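Local coordinates for p800 reaction center core protein (Heliobacterium modesticaldum, PDB 5V8K) that forms the homodimeric core of a photosynthetic reaction centre, holding bacteriochlorophylls and a [4Fe-4S] cluster in the membrane, at residues R64-G69 and A239-A244; I224-Q229 and F234-A239. All coordinates share one frame; numbering follows the deposited sequence.

Interaction 1 (R64-G69 and A239-A244); sequences RLYQLG and AVSQYA. With GBF (Bacteriochlorophyll g), chain J.
The side chains of Y66 and Y243 cross at about a right angle, with CE2 of Y243 lying in the plane of the Y66 ring at its edge and the closest approach, 3.7 Å, running from Y66 CD1 to Y243 CD2. On one face of the Y243 ring, over its centre, rests CG of its own neighbour Q242. S241 adds a further apolar touch, its CB standing 3.9 Å from Y66 CE1. Y66 makes both contacts because its CG is swung anti to the backbone N (chi1 172°), which carries the ring out from the helix toward the other segment. What the two segments bring together is the end of helix 58-67, closed by a Schellman motif with G69 at positive phi, and the type I turn S241-A244 that follows helix 234-240. The turn has its backbone bond from A244 N to S241 O, while S241 OG is tied chiefly to the carbonyl oxygen of Y238 and only weakly to Y243 N. Away from the tyrosines, the same last turn of helix 58-67 offers R64, L65 and L68 to a bacteriochlorophyll g. Its O2D sits 4.2 Å above the R64 guanidinium plane, over the centre, and its O1A accepts from R64 NH1 at 2.7 Å with an N-H...O angle of 143°. The arginine chain bends at chi2 and chi3 to lay the group there; its NE and NH2 bond to O1A and OBD of further bacteriochlorophylls, so all three nitrogens serve pigments. CD2 of L65 meets the methyl ester carbon CED at 3.4 Å, and L68 CD1 reaches CAA at 3.6 Å.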
ATOM      1  N   ARG A  64     -34.842  -2.064 -11.503  1.00 39.12           N
ATOM      2  CA  ARG A  64     -35.397  -2.776 -12.648  1.00 39.78           C
ATOM      3  C   ARG A  64     -36.891  -3.029 -12.481  1.00 41.52           C
ATOM      4  O   ARG A  64     -37.666  -2.856 -13.434  1.00 41.45           O
ATOM      5  CB  ARG A  64     -34.644  -4.082 -12.880  1.00 39.54           C
ATOM      6  CG  ARG A  64     -33.213  -3.846 -13.468  1.00 41.46           C
ATOM      7  CD  ARG A  64     -33.257  -3.848 -15.009  1.00 43.63           C
ATOM      8  NE  ARG A  64     -33.116  -5.207 -15.476  1.00 41.93           N
ATOM      9  CZ  ARG A  64     -33.856  -5.826 -16.390  1.00 45.26           C
ATOM     10  NH1 ARG A  64     -33.538  -7.070 -16.699  1.00 47.32           N
ATOM     11  NH2 ARG A  64     -34.905  -5.259 -16.973  1.00 44.80           N
ATOM     12  N   LEU A  65     -37.328  -3.441 -11.277  1.00 44.77           N
ATOM     13  CA  LEU A  65     -38.760  -3.667 -11.070  1.00 45.53           C
ATOM     14  C   LEU A  65     -39.528  -2.408 -11.412  1.00 46.05           C
ATOM     15  O   LEU A  65     -40.581  -2.455 -12.065  1.00 48.04           O
ATOM     16  CB  LEU A  65     -39.066  -4.058  -9.625  1.00 45.54           C
ATOM     17  CG  LEU A  65     -38.583  -5.392  -9.069  1.00 48.92           C
ATOM     18  CD1 LEU A  65     -39.135  -5.573  -7.680  1.00 48.60           C
ATOM     19  CD2 LEU A  65     -39.028  -6.495  -9.946  1.00 50.20           C
ATOM     20  N   TYR A  66     -39.016  -1.276 -10.932  1.00 44.62           N
ATOM     21  CA  TYR A  66     -39.589   0.028 -11.213  1.00 45.11           C
ATOM     22  C   TYR A  66     -39.721   0.272 -12.709  1.00 49.91           C
ATOM     23  O   TYR A  66     -40.782   0.674 -13.194  1.00 46.51           O
ATOM     24  CB  TYR A  66     -38.713   1.085 -10.557  1.00 44.40           C
ATOM     25  CG  TYR A  66     -39.087   2.481 -10.923  1.00 46.73           C
ATOM     26  CD1 TYR A  66     -40.244   3.055 -10.424  1.00 47.97           C
ATOM     27  CD2 TYR A  66     -38.282   3.231 -11.775  1.00 48.61           C
ATOM     28  CE1 TYR A  66     -40.597   4.358 -10.764  1.00 50.62           C
ATOM     29  CE2 TYR A  66     -38.623   4.519 -12.118  1.00 47.44           C
ATOM     30  CZ  TYR A  66     -39.772   5.066 -11.606  1.00 50.12           C
ATOM     31  OH  TYR A  66     -40.117   6.330 -11.945  1.00 53.78           O
ATOM     32  N   GLN A  67     -38.642   0.046 -13.456  1.00 44.64           N
ATOM     33  CA  GLN A  67     -38.667   0.268 -14.896  1.00 45.12           C
ATOM     34  C   GLN A  67     -39.658  -0.664 -15.586  1.00 46.05           C
ATOM     35  O   GLN A  67     -40.209  -0.317 -16.631  1.00 48.58           O
ATOM     36  CB  GLN A  67     -37.260   0.073 -15.467  1.00 44.36           C
ATOM     37  CG  GLN A  67     -37.134   0.368 -16.976  1.00 46.13           C
ATOM     38  CD  GLN A  67     -35.798  -0.085 -17.549  1.00 50.53           C
ATOM     39  OE1 GLN A  67     -35.195  -1.056 -17.086  1.00 50.85           O
ATOM     40  NE2 GLN A  67     -35.327   0.630 -18.557  1.00 48.86           N
ATOM     41  N   LEU A  68     -39.895  -1.850 -15.033  1.00 44.12           N
ATOM     42  CA  LEU A  68     -40.867  -2.761 -15.631  1.00 45.11           C
ATOM     43  C   LEU A  68     -42.312  -2.352 -15.369  1.00 49.42           C
ATOM     44  O   LEU A  68     -43.228  -2.990 -15.902  1.00 47.12           O
ATOM     45  CB  LEU A  68     -40.643  -4.174 -15.124  1.00 44.91           C
ATOM     46  CG  LEU A  68     -39.263  -4.722 -15.510  1.00 46.60           C
ATOM     47  CD1 LEU A  68     -38.845  -5.770 -14.532  1.00 43.66           C
ATOM     48  CD2 LEU A  68     -39.299  -5.278 -16.919  1.00 44.77           C
ATOM     49  N   GLY A  69     -42.539  -1.285 -14.625  1.00 46.43           N
ATOM     50  CA  GLY A  69     -43.898  -0.900 -14.283  1.00 47.98           C
ATOM     51  C   GLY A  69     -44.524  -1.685 -13.152  1.00 48.15           C
ATOM     52  O   GLY A  69     -45.742  -1.604 -12.965  1.00 50.63           O
ATOM     53  N   ALA A 239     -34.493   6.170  -7.731  1.00 43.73           N
ATOM     54  CA  ALA A 239     -33.886   6.605  -6.468  1.00 43.98           C
ATOM     55  C   ALA A 239     -34.594   7.792  -5.850  1.00 46.01           C
ATOM     56  O   ALA A 239     -34.391   8.045  -4.663  1.00 44.08           O
ATOM     57  CB  ALA A 239     -32.398   6.966  -6.643  1.00 42.44           C
ATOM     58  N   VAL A 240     -35.420   8.521  -6.603  1.00 46.48           N
ATOM     59  CA  VAL A 240     -36.231   9.592  -6.039  1.00 52.09           C
ATOM     60  C   VAL A 240     -37.736   9.337  -6.209  1.00 50.05           C
ATOM     61  O   VAL A 240     -38.538  10.232  -5.983  1.00 50.61           O
ATOM     62  CB  VAL A 240     -35.835  10.964  -6.623  1.00 53.13           C
ATOM     63  CG1 VAL A 240     -34.390  11.315  -6.248  1.00 49.11           C
ATOM     64  CG2 VAL A 240     -36.000  10.979  -8.140  1.00 45.88           C
ATOM     65  N   SER A 241     -38.136   8.126  -6.580  1.00 48.77           N
ATOM     66  CA  SER A 241     -39.546   7.819  -6.766  1.00 47.11           C
ATOM     67  C   SER A 241     -40.214   7.580  -5.415  1.00 50.73           C
ATOM     68  O   SER A 241     -39.570   7.591  -4.367  1.00 51.95           O
ATOM     69  CB  SER A 241     -39.713   6.594  -7.647  1.00 46.68           C
ATOM     70  OG  SER A 241     -39.280   5.454  -6.926  1.00 45.69           O
ATOM     71  N   GLN A 242     -41.522   7.312  -5.464  1.00 52.17           N
ATOM     72  CA  GLN A 242     -42.334   6.986  -4.288  1.00 56.48           C
ATOM     73  C   GLN A 242     -41.898   5.694  -3.621  1.00 52.83           C
ATOM     74  O   GLN A 242     -42.219   5.482  -2.449  1.00 55.03           O
ATOM     75  CB  GLN A 242     -43.828   6.849  -4.676  1.00 57.15           C
ATOM     76  CG  GLN A 242     -44.074   5.759  -5.786  1.00 65.32           C
ATOM     77  CD  GLN A 242     -45.517   5.658  -6.295  1.00 70.50           C
ATOM     78  OE1 GLN A 242     -45.773   5.865  -7.486  1.00 73.41           O
ATOM     79  NE2 GLN A 242     -46.444   5.295  -5.422  1.00 69.85           N
ATOM     80  N   TYR A 243     -41.272   4.794  -4.370  1.00 49.69           N
ATOM     81  CA  TYR A 243     -40.776   3.539  -3.832  1.00 48.79           C
ATOM     82  C   TYR A 243     -39.458   3.676  -3.081  1.00 48.29           C
ATOM     83  O   TYR A 243     -39.073   2.751  -2.368  1.00 51.82           O
ATOM     84  CB  TYR A 243     -40.603   2.528  -4.968  1.00 49.49           C
ATOM     85  CG  TYR A 243     -41.837   2.367  -5.823  1.00 51.48           C
ATOM     86  CD1 TYR A 243     -42.948   1.678  -5.352  1.00 50.67           C
ATOM     87  CD2 TYR A 243     -41.891   2.898  -7.098  1.00 52.21           C
ATOM     88  CE1 TYR A 243     -44.089   1.551  -6.119  1.00 53.09           C
ATOM     89  CE2 TYR A 243     -43.017   2.761  -7.869  1.00 50.44           C
ATOM     90  CZ  TYR A 243     -44.103   2.086  -7.373  1.00 54.09           C
ATOM     91  OH  TYR A 243     -45.223   1.945  -8.132  1.00 55.20           O
ATOM     92  N   ALA A 244     -38.730   4.777  -3.247  1.00 49.46           N
ATOM     93  CA  ALA A 244     -37.387   4.881  -2.676  1.00 50.07           C
ATOM     94  C   ALA A 244     -37.470   5.118  -1.177  1.00 47.14           C
ATOM     95  O   ALA A 244     -38.217   5.975  -0.718  1.00 51.39           O
ATOM     96  CB  ALA A 244     -36.591   6.011  -3.339  1.00 44.21           C
TER
HETATM   97 MG   GBF J1008     -36.135 -13.488 -15.538  1.00 47.96          MG
HETATM   98  CHA GBF J1008     -35.253 -10.203 -14.682  1.00 43.91           C
HETATM   99  CHB GBF J1008     -39.202 -12.426 -16.275  1.00 47.78           C
HETATM  100  CHC GBF J1008     -36.643 -16.653 -16.757  1.00 48.01           C
HETATM  101  CHD GBF J1008     -32.642 -14.287 -15.236  1.00 45.44           C
HETATM  102  NA  GBF J1008     -37.076 -11.765 -15.333  1.00 50.01           N
HETATM  103  C1A GBF J1008     -36.687 -10.529 -14.995  1.00 48.06           C
HETATM  104  C2A GBF J1008     -37.636  -9.395 -15.262  1.00 50.07           C
HETATM  105  C3A GBF J1008     -38.927 -10.192 -15.366  1.00 48.66           C
HETATM  106  C4A GBF J1008     -38.360 -11.551 -15.686  1.00 48.43           C
HETATM  107  CMA GBF J1008     -39.753 -10.240 -14.063  1.00 47.39           C
HETATM  108  CAA GBF J1008     -37.429  -8.492 -16.485  1.00 44.98           C
HETATM  109  CBA GBF J1008     -37.249  -9.268 -17.774  1.00 45.31           C
HETATM  110  CGA GBF J1008     -35.881  -9.869 -17.911  1.00 51.70           C
HETATM  111  O1A GBF J1008     -34.863  -9.208 -17.757  1.00 51.82           O
HETATM  112  O2A GBF J1008     -35.802 -11.072 -18.691  1.00 53.41           O
HETATM  113  NB  GBF J1008     -37.703 -14.382 -16.483  1.00 47.44           N
HETATM  114  C1B GBF J1008     -38.918 -13.828 -16.646  1.00 52.14           C
HETATM  115  C2B GBF J1008     -39.737 -14.718 -17.318  1.00 53.86           C
HETATM  116  C3B GBF J1008     -39.025 -15.900 -17.441  1.00 57.74           C
HETATM  117  C4B GBF J1008     -37.760 -15.671 -16.835  1.00 52.97           C
HETATM  118  CMB GBF J1008     -41.140 -14.455 -17.807  1.00 51.75           C
HETATM  119  CAB GBF J1008     -39.634 -17.069 -18.119  1.00 61.02           C
HETATM  120  CBB GBF J1008     -39.193 -18.293 -18.221  1.00 68.46           C
HETATM  121  NC  GBF J1008     -34.907 -15.081 -15.930  1.00 53.19           N
HETATM  122  C1C GBF J1008     -35.280 -16.287 -16.346  1.00 48.87           C
HETATM  123  C2C GBF J1008     -34.400 -17.478 -16.471  1.00 49.75           C
HETATM  124  C3C GBF J1008     -33.282 -16.636 -16.020  1.00 48.83           C
HETATM  125  C4C GBF J1008     -33.591 -15.306 -15.729  1.00 46.44           C
HETATM  126  CMC GBF J1008     -34.823 -18.551 -15.469  1.00 51.23           C
HETATM  127  CAC GBF J1008     -31.892 -17.150 -15.856  1.00 50.86           C
HETATM  128  CBC GBF J1008     -31.489 -18.579 -16.172  1.00 55.78           C
HETATM  129  ND  GBF J1008     -34.371 -12.610 -15.106  1.00 49.00           N
HETATM  130  C1D GBF J1008     -33.082 -12.905 -14.977  1.00 46.62           C
HETATM  131  C2D GBF J1008     -31.997 -11.790 -14.545  1.00 46.44           C
HETATM  132  C3D GBF J1008     -33.023 -10.846 -14.489  1.00 47.73           C
HETATM  133  C4D GBF J1008     -34.346 -11.267 -14.789  1.00 46.32           C
HETATM  134  CMD GBF J1008     -30.520 -11.751 -14.328  1.00 49.55           C
HETATM  135  CAD GBF J1008     -33.116  -9.406 -14.144  1.00 49.44           C
HETATM  136  OBD GBF J1008     -32.267  -8.513 -13.846  1.00 48.04           O
HETATM  137  CBD GBF J1008     -34.568  -8.993 -14.162  1.00 51.29           C
HETATM  138  CGD GBF J1008     -35.028  -8.490 -12.835  1.00 55.34           C
HETATM  139  O1D GBF J1008     -34.875  -9.038 -11.756  1.00 60.52           O
HETATM  140  O2D GBF J1008     -35.707  -7.247 -12.791  1.00 59.96           O
HETATM  141  CED GBF J1008     -35.950  -6.852 -11.446  1.00 64.95           C
HETATM  142  C1  GBF J1008     -34.639 -11.871 -18.614  1.00 52.56           C
HETATM  143  C2  GBF J1008     -34.976 -13.321 -18.905  1.00 54.50           C
HETATM  144  C3  GBF J1008     -35.286 -13.729 -20.134  1.00 54.50           C
HETATM  145  C4  GBF J1008     -35.296 -12.718 -21.225  1.00 50.77           C
HETATM  146  C5  GBF J1008     -35.641 -15.179 -20.398  1.00 61.07           C
HETATM  147  C6  GBF J1008     -37.015 -15.301 -21.057  1.00 69.60           C
HETATM  148  C7  GBF J1008     -37.400 -16.763 -21.219  1.00 73.37           C
HETATM  149  C8  GBF J1008     -37.972 -17.248 -22.339  1.00 78.44           C
HETATM  150  C9  GBF J1008     -38.330 -18.715 -22.451  1.00 81.13           C
HETATM  151  C10 GBF J1008     -38.258 -16.372 -23.521  1.00 83.64           C

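Interaction 2 (I224-Q229 and F234-A239); sequences IWQHPQ and FMREYA. With GBF (Bacteriochlorophyll g), chain P.
R236 takes hold of Q226 side-on, using NE and one terminal nitrogen on two different carbonyls of the same residue. R236 NE donates to Q226 OE1 at 2.7 Å, and R236 NH2 to the backbone O of Q226 at 2.8 Å, approaching almost in line with the C=O bond. Both oxygens lie close to the guanidinium plane, whereas the Q226 amide is turned 67° from it. A bend at chi3 (-68°) turns the R236 head so that its NE and NH2 edge faces Q226, the two side chains crossing at a slant. The other end of that amide is also fixed, since Q226 NE2 bonds to the carbonyl oxygen of M222 in the last turn of helix 200-224. The contact joins the loop leaving helix 200-224, predicted to be transmembrane, to the short helix 234-240. A leucine in place of R236 would probably leave both Q226 oxygens without their donor and the loop less firmly tied to the helix. Next to this grip, P228 CB packs against E237 CG at 3.7 Å, and a water bridges Q229 NE2 to E237 OE2. The Q229 backbone N, in turn, bonds to H227 ND1 near the imidazole plane at 3.1 Å. W225 is clasped from both faces: H227 CB lies over one, offset toward the rim, while the methyl ester carbon CED of a bacteriochlorophyll g stands 3.1 Å above the centre of the other.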
ATOM      1  N   ILE A 224     -24.476   8.075 -21.531  1.00 44.26           N
ATOM      2  CA  ILE A 224     -24.968   8.887 -22.636  1.00 44.23           C
ATOM      3  C   ILE A 224     -26.461   8.679 -22.860  1.00 46.04           C
ATOM      4  O   ILE A 224     -27.185   9.637 -23.118  1.00 47.68           O
ATOM      5  CB  ILE A 224     -24.146   8.576 -23.907  1.00 44.97           C
ATOM      6  CG1 ILE A 224     -22.704   9.062 -23.716  1.00 41.24           C
ATOM      7  CG2 ILE A 224     -24.738   9.245 -25.124  1.00 48.21           C
ATOM      8  CD1 ILE A 224     -21.736   8.591 -24.778  1.00 43.60           C
ATOM      9  N   TRP A 225     -26.959   7.447 -22.734  1.00 48.17           N
ATOM     10  CA  TRP A 225     -28.371   7.133 -23.000  1.00 48.04           C
ATOM     11  C   TRP A 225     -29.076   7.103 -21.649  1.00 47.02           C
ATOM     12  O   TRP A 225     -29.176   6.064 -20.991  1.00 46.86           O
ATOM     13  CB  TRP A 225     -28.504   5.825 -23.778  1.00 45.02           C
ATOM     14  CG  TRP A 225     -29.923   5.376 -24.075  1.00 47.77           C
ATOM     15  CD1 TRP A 225     -30.442   4.131 -23.865  1.00 45.26           C
ATOM     16  CD2 TRP A 225     -30.985   6.160 -24.645  1.00 48.55           C
ATOM     17  NE1 TRP A 225     -31.750   4.084 -24.285  1.00 46.79           N
ATOM     18  CE2 TRP A 225     -32.106   5.314 -24.770  1.00 50.78           C
ATOM     19  CE3 TRP A 225     -31.083   7.478 -25.089  1.00 49.82           C
ATOM     20  CZ2 TRP A 225     -33.325   5.754 -25.279  1.00 53.74           C
ATOM     21  CZ3 TRP A 225     -32.283   7.915 -25.614  1.00 53.14           C
ATOM     22  CH2 TRP A 225     -33.402   7.059 -25.688  1.00 53.18           C
ATOM     23  N   GLN A 226     -29.544   8.276 -21.225  1.00 45.52           N
ATOM     24  CA  GLN A 226     -30.100   8.470 -19.890  1.00 46.44           C
ATOM     25  C   GLN A 226     -31.609   8.696 -19.897  1.00 48.07           C
ATOM     26  O   GLN A 226     -32.173   9.179 -18.915  1.00 48.44           O
ATOM     27  CB  GLN A 226     -29.366   9.624 -19.206  1.00 46.18           C
ATOM     28  CG  GLN A 226     -28.213   9.124 -18.316  1.00 43.50           C
ATOM     29  CD  GLN A 226     -28.682   8.210 -17.212  1.00 45.37           C
ATOM     30  OE1 GLN A 226     -29.598   8.543 -16.464  1.00 48.31           O
ATOM     31  NE2 GLN A 226     -28.064   7.037 -17.113  1.00 40.01           N
ATOM     32  N   HIS A 227     -32.270   8.312 -20.968  1.00 41.73           N
ATOM     33  CA  HIS A 227     -33.716   8.415 -21.040  1.00 42.97           C
ATOM     34  C   HIS A 227     -34.369   7.722 -19.834  1.00 46.44           C
ATOM     35  O   HIS A 227     -33.945   6.631 -19.436  1.00 44.81           O
ATOM     36  CB  HIS A 227     -34.196   7.805 -22.355  1.00 43.87           C
ATOM     37  CG  HIS A 227     -35.650   8.000 -22.613  1.00 47.48           C
ATOM     38  ND1 HIS A 227     -36.621   7.356 -21.883  1.00 49.99           N
ATOM     39  CD2 HIS A 227     -36.299   8.731 -23.549  1.00 47.11           C
ATOM     40  CE1 HIS A 227     -37.806   7.708 -22.334  1.00 47.22           C
ATOM     41  NE2 HIS A 227     -37.641   8.541 -23.343  1.00 52.24           N
ATOM     42  N   PRO A 228     -35.386   8.337 -19.219  1.00 50.74           N
ATOM     43  CA  PRO A 228     -35.865   7.844 -17.910  1.00 50.41           C
ATOM     44  C   PRO A 228     -36.625   6.518 -17.958  1.00 52.49           C
ATOM     45  O   PRO A 228     -36.713   5.863 -16.919  1.00 49.02           O
ATOM     46  CB  PRO A 228     -36.771   8.976 -17.402  1.00 51.49           C
ATOM     47  CG  PRO A 228     -37.073   9.838 -18.582  1.00 54.29           C
ATOM     48  CD  PRO A 228     -35.879   9.682 -19.527  1.00 51.42           C
ATOM     49  N   GLN A 229     -37.153   6.089 -19.104  1.00 48.03           N
ATOM     50  CA  GLN A 229     -37.807   4.797 -19.198  1.00 48.39           C
ATOM     51  C   GLN A 229     -37.202   3.872 -20.226  1.00 49.28           C
ATOM     52  O   GLN A 229     -37.173   2.658 -19.994  1.00 51.95           O
ATOM     53  CB  GLN A 229     -39.303   4.967 -19.533  1.00 53.69           C
ATOM     54  CG  GLN A 229     -40.102   5.691 -18.468  1.00 50.44           C
ATOM     55  CD  GLN A 229     -40.244   7.187 -18.730  1.00 56.28           C
ATOM     56  OE1 GLN A 229     -40.287   7.645 -19.878  1.00 60.91           O
ATOM     57  NE2 GLN A 229     -40.324   7.957 -17.653  1.00 51.47           N
ATOM     58  N   PHE A 234     -33.686   5.144 -15.733  1.00 42.11           N
ATOM     59  CA  PHE A 234     -34.627   4.578 -14.773  1.00 45.56           C
ATOM     60  C   PHE A 234     -33.975   4.444 -13.409  1.00 43.75           C
ATOM     61  O   PHE A 234     -34.671   4.423 -12.401  1.00 44.03           O
ATOM     62  CB  PHE A 234     -35.166   3.224 -15.259  1.00 42.40           C
ATOM     63  CG  PHE A 234     -34.154   2.096 -15.228  1.00 45.99           C
ATOM     64  CD1 PHE A 234     -34.010   1.328 -14.077  1.00 40.45           C
ATOM     65  CD2 PHE A 234     -33.365   1.794 -16.346  1.00 40.89           C
ATOM     66  CE1 PHE A 234     -33.118   0.300 -14.003  1.00 39.48           C
ATOM     67  CE2 PHE A 234     -32.435   0.717 -16.302  1.00 39.87           C
ATOM     68  CZ  PHE A 234     -32.302  -0.024 -15.126  1.00 42.09           C
ATOM     69  N   MET A 235     -32.651   4.395 -13.359  1.00 45.45           N
ATOM     70  CA  MET A 235     -31.948   4.314 -12.081  1.00 44.13           C
ATOM     71  C   MET A 235     -31.901   5.659 -11.372  1.00 43.04           C
ATOM     72  O   MET A 235     -31.902   5.691 -10.137  1.00 44.78           O
ATOM     73  CB  MET A 235     -30.535   3.776 -12.288  1.00 42.82           C
ATOM     74  CG  MET A 235     -30.447   2.265 -12.365  1.00 44.63           C
ATOM     75  SD  MET A 235     -28.751   1.735 -12.739  1.00 44.92           S
ATOM     76  CE  MET A 235     -28.711   1.784 -14.536  1.00 39.29           C
ATOM     77  N   ARG A 236     -31.895   6.770 -12.114  1.00 44.39           N
ATOM     78  CA  ARG A 236     -32.058   8.084 -11.483  1.00 47.92           C
ATOM     79  C   ARG A 236     -33.470   8.236 -10.927  1.00 49.14           C
ATOM     80  O   ARG A 236     -33.658   8.670  -9.787  1.00 48.57           O
ATOM     81  CB  ARG A 236     -31.788   9.226 -12.477  1.00 47.35           C
ATOM     82  CG  ARG A 236     -30.347   9.434 -12.928  1.00 48.51           C
ATOM     83  CD  ARG A 236     -30.230  10.698 -13.833  1.00 46.89           C
ATOM     84  NE  ARG A 236     -30.916  10.511 -15.112  1.00 47.89           N
ATOM     85  CZ  ARG A 236     -32.084  11.058 -15.446  1.00 50.05           C
ATOM     86  NH1 ARG A 236     -32.705  11.873 -14.612  1.00 48.35           N
ATOM     87  NH2 ARG A 236     -32.631  10.791 -16.629  1.00 47.79           N
ATOM     88  N   GLU A 237     -34.474   7.907 -11.740  1.00 45.74           N
ATOM     89  CA  GLU A 237     -35.868   8.114 -11.351  1.00 46.26           C
ATOM     90  C   GLU A 237     -36.252   7.239 -10.175  1.00 44.37           C
ATOM     91  O   GLU A 237     -36.897   7.702  -9.238  1.00 47.38           O
ATOM     92  CB  GLU A 237     -36.778   7.816 -12.537  1.00 49.52           C
ATOM     93  CG  GLU A 237     -36.564   8.734 -13.723  1.00 59.21           C
ATOM     94  CD  GLU A 237     -37.457   9.918 -13.698  1.00 72.42           C
ATOM     95  OE1 GLU A 237     -36.913  11.016 -13.440  1.00 77.69           O
ATOM     96  OE2 GLU A 237     -38.684   9.745 -13.931  1.00 76.35           O
ATOM     97  N   TYR A 238     -35.872   5.961 -10.209  1.00 44.12           N
ATOM     98  CA  TYR A 238     -36.210   5.089  -9.096  1.00 42.20           C
ATOM     99  C   TYR A 238     -35.730   5.670  -7.767  1.00 41.17           C
ATOM    100  O   TYR A 238     -36.474   5.697  -6.778  1.00 42.96           O
ATOM    101  CB  TYR A 238     -35.646   3.679  -9.322  1.00 40.33           C
ATOM    102  CG  TYR A 238     -35.663   2.870  -8.072  1.00 39.63           C
ATOM    103  CD1 TYR A 238     -36.848   2.369  -7.573  1.00 40.53           C
ATOM    104  CD2 TYR A 238     -34.509   2.673  -7.352  1.00 38.56           C
ATOM    105  CE1 TYR A 238     -36.880   1.653  -6.376  1.00 43.26           C
ATOM    106  CE2 TYR A 238     -34.519   1.967  -6.170  1.00 38.37           C
ATOM    107  CZ  TYR A 238     -35.701   1.444  -5.692  1.00 43.86           C
ATOM    108  OH  TYR A 238     -35.729   0.750  -4.502  1.00 43.59           O
ATOM    109  N   ALA A 239     -34.493   6.170  -7.731  1.00 43.73           N
ATOM    110  CA  ALA A 239     -33.886   6.605  -6.468  1.00 43.98           C
ATOM    111  C   ALA A 239     -34.594   7.792  -5.850  1.00 46.01           C
ATOM    112  O   ALA A 239     -34.391   8.045  -4.663  1.00 44.08           O
ATOM    113  CB  ALA A 239     -32.398   6.966  -6.643  1.00 42.44           C
TER
HETATM  114 MG   GBF P1014     -32.130   0.162 -33.789  1.00 61.15          MG
HETATM  115  CHA GBF P1014     -30.679   2.542 -31.678  1.00 51.65           C
HETATM  116  CHB GBF P1014     -34.973   1.781 -33.665  1.00 58.89           C
HETATM  117  CHC GBF P1014     -33.036  -1.881 -36.451  1.00 58.24           C
HETATM  118  CHD GBF P1014     -28.891  -1.359 -33.935  1.00 53.67           C
HETATM  119  NA  GBF P1014     -32.711   1.792 -32.863  1.00 53.27           N
HETATM  120  C1A GBF P1014     -32.144   2.655 -32.007  1.00 56.62           C
HETATM  121  C2A GBF P1014     -32.757   4.011 -32.107  1.00 57.39           C
HETATM  122  C3A GBF P1014     -34.211   3.540 -32.192  1.00 56.23           C
HETATM  123  C4A GBF P1014     -33.956   2.277 -32.942  1.00 57.06           C
HETATM  124  CMA GBF P1014     -34.970   3.220 -30.899  1.00 53.71           C
HETATM  125  CAA GBF P1014     -32.306   4.674 -33.404  1.00 73.19           C
HETATM  126  CBA GBF P1014     -32.492   6.179 -33.432  1.00 83.09           C
HETATM  127  CGA GBF P1014     -31.914   6.654 -34.748  1.00 94.84           C
HETATM  128  O1A GBF P1014     -31.692   5.847 -35.639  1.00 96.66           O
HETATM  129  O2A GBF P1014     -31.788   8.079 -35.030  1.00102.17           O
HETATM  130  NB  GBF P1014     -33.802   0.010 -34.923  1.00 58.72           N
HETATM  131  C1B GBF P1014     -34.920   0.704 -34.700  1.00 59.87           C
HETATM  132  C2B GBF P1014     -35.883   0.273 -35.611  1.00 62.74           C
HETATM  133  C3B GBF P1014     -35.298  -0.745 -36.374  1.00 62.32           C
HETATM  134  C4B GBF P1014     -33.999  -0.887 -35.898  1.00 59.76           C
HETATM  135  CMB GBF P1014     -37.294   0.819 -35.689  1.00 61.17           C
HETATM  136  CAB GBF P1014     -35.884  -1.542 -37.488  1.00 69.50           C
HETATM  137  CBB GBF P1014     -37.027  -1.341 -38.099  1.00 71.09           C
HETATM  138  NC  GBF P1014     -31.168  -1.268 -34.904  1.00 62.76           N
HETATM  139  C1C GBF P1014     -31.670  -1.994 -35.911  1.00 61.36           C
HETATM  140  C2C GBF P1014     -30.965  -3.072 -36.647  1.00 62.53           C
HETATM  141  C3C GBF P1014     -29.782  -2.779 -35.822  1.00 61.85           C
HETATM  142  C4C GBF P1014     -29.935  -1.795 -34.854  1.00 55.26           C
HETATM  143  CMC GBF P1014     -31.611  -4.416 -36.338  1.00 58.27           C
HETATM  144  CAC GBF P1014     -28.490  -3.509 -35.963  1.00 63.61           C
HETATM  145  CBC GBF P1014     -28.270  -4.593 -36.993  1.00 62.96           C
HETATM  146  ND  GBF P1014     -30.271   0.408 -33.070  1.00 57.48           N
HETATM  147  C1D GBF P1014     -29.092  -0.167 -33.101  1.00 54.34           C
HETATM  148  C2D GBF P1014     -27.826   0.439 -32.305  1.00 52.29           C
HETATM  149  C3D GBF P1014     -28.641   1.460 -31.823  1.00 53.22           C
HETATM  150  C4D GBF P1014     -30.005   1.466 -32.229  1.00 50.58           C
HETATM  151  CMD GBF P1014     -26.403   0.042 -32.145  1.00 55.12           C
HETATM  152  CAD GBF P1014     -28.418   2.722 -31.082  1.00 53.33           C
HETATM  153  OBD GBF P1014     -27.517   3.125 -30.282  1.00 56.47           O
HETATM  154  CBD GBF P1014     -29.717   3.445 -30.996  1.00 55.81           C
HETATM  155  CGD GBF P1014     -30.188   3.658 -29.585  1.00 57.35           C
HETATM  156  O1D GBF P1014     -30.666   2.766 -28.920  1.00 56.79           O
HETATM  157  O2D GBF P1014     -30.142   4.939 -28.945  1.00 62.22           O
HETATM  158  CED GBF P1014     -30.388   4.972 -27.540  1.00 61.29           C
HETATM  159  O   HOH W   1     -39.635   7.111 -14.620  1.00 76.33           O

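Overall arrangement
Helix 234-240 is the element common to both contacts, whose centres lie 10 Å apart on the same side of the chain's centre; A239 belongs to each. Along the sequence the order is 64-69, 224-229, 234-239, 239-244, so interaction 2 is a short local closure within the much longer excursion spanned by interaction 1. The first half of this helix is held to the loop after helix 200-224, and the turn beyond its end meets the end of helix 58-67. Q67 NE2 probably hydrogen-bonds to Q229 O, 3.1 Å away, linking the two directly. Helix 234-240 thus has both local and distant partners, among segments that also line bacteriochlorophyll pockets.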